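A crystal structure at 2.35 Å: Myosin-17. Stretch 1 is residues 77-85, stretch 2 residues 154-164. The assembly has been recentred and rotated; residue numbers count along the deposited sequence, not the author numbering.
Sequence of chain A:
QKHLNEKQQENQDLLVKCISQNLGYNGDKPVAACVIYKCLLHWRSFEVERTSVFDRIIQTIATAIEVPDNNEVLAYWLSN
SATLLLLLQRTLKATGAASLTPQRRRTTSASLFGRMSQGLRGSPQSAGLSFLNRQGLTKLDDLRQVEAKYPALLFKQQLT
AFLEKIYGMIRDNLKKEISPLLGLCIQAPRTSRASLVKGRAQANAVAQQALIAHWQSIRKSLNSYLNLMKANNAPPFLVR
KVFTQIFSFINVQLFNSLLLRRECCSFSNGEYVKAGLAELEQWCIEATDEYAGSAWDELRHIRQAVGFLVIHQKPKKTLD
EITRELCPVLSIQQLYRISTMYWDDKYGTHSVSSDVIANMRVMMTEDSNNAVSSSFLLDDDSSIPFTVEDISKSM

Stretch 1 (77-85) WLSNSATLL
Stretch 2, residues 154-164: LFKQQLTAFLE

Two helices of one Myosin-17 chain, residues 77-85 and 154-164, pack roughly antiparallel through an apolar, leucine-rich contact that buries 453 Å² and contains no hydrogen bond between them. Both are helical throughout and continue beyond each end; their axes approach to 9.6 Å, with a signed crossing angle of -146°. The register is set by S81 CA to L163 CA at 5.9 Å and L85 CA to K156 CA at 6.7 Å.

Two reciprocal knobs interlock the surfaces. L85 (chi1 m, chi2 t) sits among K156, L159, T160 and L163, with CD1 3.6 Å from L163 CD2 and CG 3.7 Å from L159 CD2. L85 CD2 lies 3.2 Å from T160 OG1, a tight contact with a hydroxyl already donated to K156 O (2.7 Å) within its own helix. L163 (t, p) fills the hole formed by L78, S81, A82 and L85; its CD1 meets CD1 of L78 (t, p) at 3.6 Å. Small S81 and A82 line this pocket, and S81 OG (chi1 m) turns back to W77 O in a very short 2.4 Å hydrogen bond.

Beside the knobs, L84 CG (L84 t, p) packs 3.6 Å from L159 CD2 (L159 t, p), while L84 CD2 meets the F155 ring edge at CZ, 4.2 Å away (F155 chi1 t, chi2 65°).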

# COMPACT_ATOMS: atom_id res chain seq x y z
N TRP A 77 -7.47 -13.09 5.29
CA TRP A 77 -6.27 -13.63 5.97
C TRP A 77 -5.32 -12.51 6.40
O TRP A 77 -4.49 -12.76 7.30
CB TRP A 77 -5.57 -14.68 5.10
CG TRP A 77 -6.20 -16.03 5.23
CD1 TRP A 77 -6.76 -16.79 4.23
CD2 TRP A 77 -6.39 -16.77 6.45
NE1 TRP A 77 -7.26 -17.95 4.75
CE2 TRP A 77 -7.05 -17.97 6.10
CE3 TRP A 77 -6.07 -16.54 7.79
CZ2 TRP A 77 -7.38 -18.93 7.05
CZ3 TRP A 77 -6.39 -17.49 8.73
CH2 TRP A 77 -7.04 -18.67 8.36
N LEU A 78 -5.44 -11.31 5.82
CA LEU A 78 -4.73 -10.11 6.32
C LEU A 78 -5.27 -9.75 7.71
O LEU A 78 -4.47 -9.63 8.65
CB LEU A 78 -4.90 -8.94 5.35
CG LEU A 78 -4.20 -7.65 5.78
CD1 LEU A 78 -2.73 -7.69 5.42
CD2 LEU A 78 -4.87 -6.43 5.17
N SER A 79 -6.60 -9.61 7.82
CA SER A 79 -7.31 -9.23 9.07
C SER A 79 -7.06 -10.27 10.16
O SER A 79 -6.83 -9.87 11.32
CB SER A 79 -8.78 -9.06 8.82
OG SER A 79 -9.41 -8.42 9.92
N ASN A 80 -7.07 -11.56 9.80
CA ASN A 80 -6.87 -12.70 10.75
C ASN A 80 -5.41 -12.77 11.19
O ASN A 80 -5.18 -12.90 12.41
CB ASN A 80 -7.33 -14.03 10.14
CG ASN A 80 -8.79 -14.31 10.41
OD1 ASN A 80 -9.15 -14.69 11.52
ND2 ASN A 80 -9.64 -14.10 9.42
N SER A 81 -4.46 -12.71 10.25
CA SER A 81 -3.00 -12.79 10.53
C SER A 81 -2.60 -11.66 11.47
O SER A 81 -1.86 -11.93 12.44
CB SER A 81 -2.21 -12.76 9.25
OG SER A 81 -2.60 -13.81 8.39
N ALA A 82 -3.06 -10.44 11.19
CA ALA A 82 -2.77 -9.22 11.99
C ALA A 82 -3.22 -9.44 13.44
O ALA A 82 -2.42 -9.15 14.35
CB ALA A 82 -3.44 -8.02 11.36
N THR A 83 -4.44 -9.94 13.64
CA THR A 83 -5.04 -10.18 14.98
C THR A 83 -4.30 -11.32 15.69
O THR A 83 -4.03 -11.17 16.90
CB THR A 83 -6.55 -10.43 14.89
OG1 THR A 83 -7.14 -9.36 14.16
CG2 THR A 83 -7.22 -10.54 16.25
N LEU A 84 -3.98 -12.41 14.98
CA LEU A 84 -3.26 -13.57 15.56
C LEU A 84 -1.87 -13.13 16.01
O LEU A 84 -1.48 -13.49 17.14
CB LEU A 84 -3.18 -14.72 14.56
CG LEU A 84 -2.55 -16.01 15.09
CD1 LEU A 84 -3.03 -16.33 16.50
CD2 LEU A 84 -2.84 -17.18 14.16
N LEU A 85 -1.14 -12.39 15.16
CA LEU A 85 0.23 -11.89 15.46
C LEU A 85 0.19 -10.93 16.65
O LEU A 85 1.12 -10.97 17.47
CB LEU A 85 0.81 -11.21 14.21
CG LEU A 85 1.46 -12.16 13.21
CD1 LEU A 85 1.61 -11.51 11.85
CD2 LEU A 85 2.81 -12.65 13.72
N LEU A 154 9.24 -19.92 15.83
CA LEU A 154 9.35 -20.08 14.36
C LEU A 154 8.02 -19.70 13.70
O LEU A 154 8.05 -19.09 12.62
CB LEU A 154 9.73 -21.52 14.02
CG LEU A 154 9.91 -21.82 12.53
CD1 LEU A 154 11.10 -21.06 11.96
CD2 LEU A 154 10.07 -23.31 12.28
N PHE A 155 6.91 -20.06 14.35
CA PHE A 155 5.52 -19.83 13.85
C PHE A 155 5.24 -18.33 13.78
O PHE A 155 4.70 -17.88 12.75
CB PHE A 155 4.49 -20.54 14.72
CG PHE A 155 3.06 -20.24 14.35
CD1 PHE A 155 2.55 -20.66 13.12
CD2 PHE A 155 2.23 -19.54 15.20
CE1 PHE A 155 1.24 -20.38 12.77
CE2 PHE A 155 0.92 -19.27 14.85
CZ PHE A 155 0.43 -19.69 13.64
N LYS A 156 5.57 -17.58 14.84
CA LYS A 156 5.41 -16.10 14.89
C LYS A 156 6.18 -15.48 13.72
O LYS A 156 5.63 -14.60 13.04
CB LYS A 156 5.88 -15.55 16.23
CG LYS A 156 5.93 -14.03 16.32
CD LYS A 156 5.86 -13.49 17.73
CE LYS A 156 6.48 -12.11 17.86
NZ LYS A 156 7.96 -12.18 17.91
N GLN A 157 7.41 -15.95 13.49
CA GLN A 157 8.31 -15.50 12.40
C GLN A 157 7.70 -15.87 11.04
O GLN A 157 7.68 -15.00 10.15
CB GLN A 157 9.69 -16.11 12.60
CG GLN A 157 10.63 -15.95 11.42
CD GLN A 157 11.99 -16.53 11.73
OE1 GLN A 157 12.57 -16.26 12.78
NE2 GLN A 157 12.51 -17.35 10.82
N GLN A 158 7.22 -17.11 10.89
CA GLN A 158 6.58 -17.61 9.63
C GLN A 158 5.27 -16.85 9.38
O GLN A 158 5.02 -16.49 8.21
CB GLN A 158 6.35 -19.12 9.70
CG GLN A 158 7.61 -19.93 9.44
CD GLN A 158 7.37 -21.42 9.45
OE1 GLN A 158 6.24 -21.89 9.58
NE2 GLN A 158 8.44 -22.19 9.30
N LEU A 159 4.46 -16.62 10.42
CA LEU A 159 3.16 -15.92 10.30
C LEU A 159 3.40 -14.44 9.95
O LEU A 159 2.63 -13.91 9.12
CB LEU A 159 2.36 -16.05 11.61
CG LEU A 159 0.94 -15.50 11.57
CD1 LEU A 159 0.11 -16.17 10.49
CD2 LEU A 159 0.26 -15.65 12.92
N THR A 160 4.41 -13.81 10.56
CA THR A 160 4.87 -12.44 10.23
C THR A 160 5.17 -12.36 8.73
O THR A 160 4.64 -11.45 8.07
CB THR A 160 6.09 -12.04 11.08
OG1 THR A 160 5.65 -11.93 12.44
CG2 THR A 160 6.73 -10.74 10.66
N ALA A 161 5.97 -13.30 8.21
CA ALA A 161 6.38 -13.38 6.79
C ALA A 161 5.15 -13.48 5.89
O ALA A 161 5.16 -12.88 4.80
CB ALA A 161 7.33 -14.53 6.58
N PHE A 162 4.11 -14.20 6.32
CA PHE A 162 2.87 -14.41 5.53
C PHE A 162 1.99 -13.15 5.56
O PHE A 162 1.36 -12.86 4.53
CB PHE A 162 2.13 -15.68 5.98
CG PHE A 162 2.42 -16.86 5.09
CD1 PHE A 162 3.53 -17.66 5.31
CD2 PHE A 162 1.62 -17.13 4.00
CE1 PHE A 162 3.81 -18.73 4.47
CE2 PHE A 162 1.90 -18.20 3.16
CZ PHE A 162 2.99 -18.99 3.39
N LEU A 163 1.96 -12.42 6.68
CA LEU A 163 1.26 -11.10 6.76
C LEU A 163 1.88 -10.14 5.74
O LEU A 163 1.11 -9.46 5.03
CB LEU A 163 1.38 -10.54 8.18
CG LEU A 163 0.81 -9.14 8.38
CD1 LEU A 163 -0.66 -9.09 8.00
CD2 LEU A 163 0.99 -8.66 9.81
N GLU A 164 3.21 -10.08 5.68
CA GLU A 164 3.98 -9.21 4.75
C GLU A 164 3.69 -9.64 3.31
O GLU A 164 3.47 -8.75 2.47
CB GLU A 164 5.47 -9.27 5.09
CG GLU A 164 5.81 -8.54 6.38
CD GLU A 164 7.19 -8.81 6.95
OE1 GLU A 164 7.98 -9.51 6.28
OE2 GLU A 164 7.47 -8.32 8.06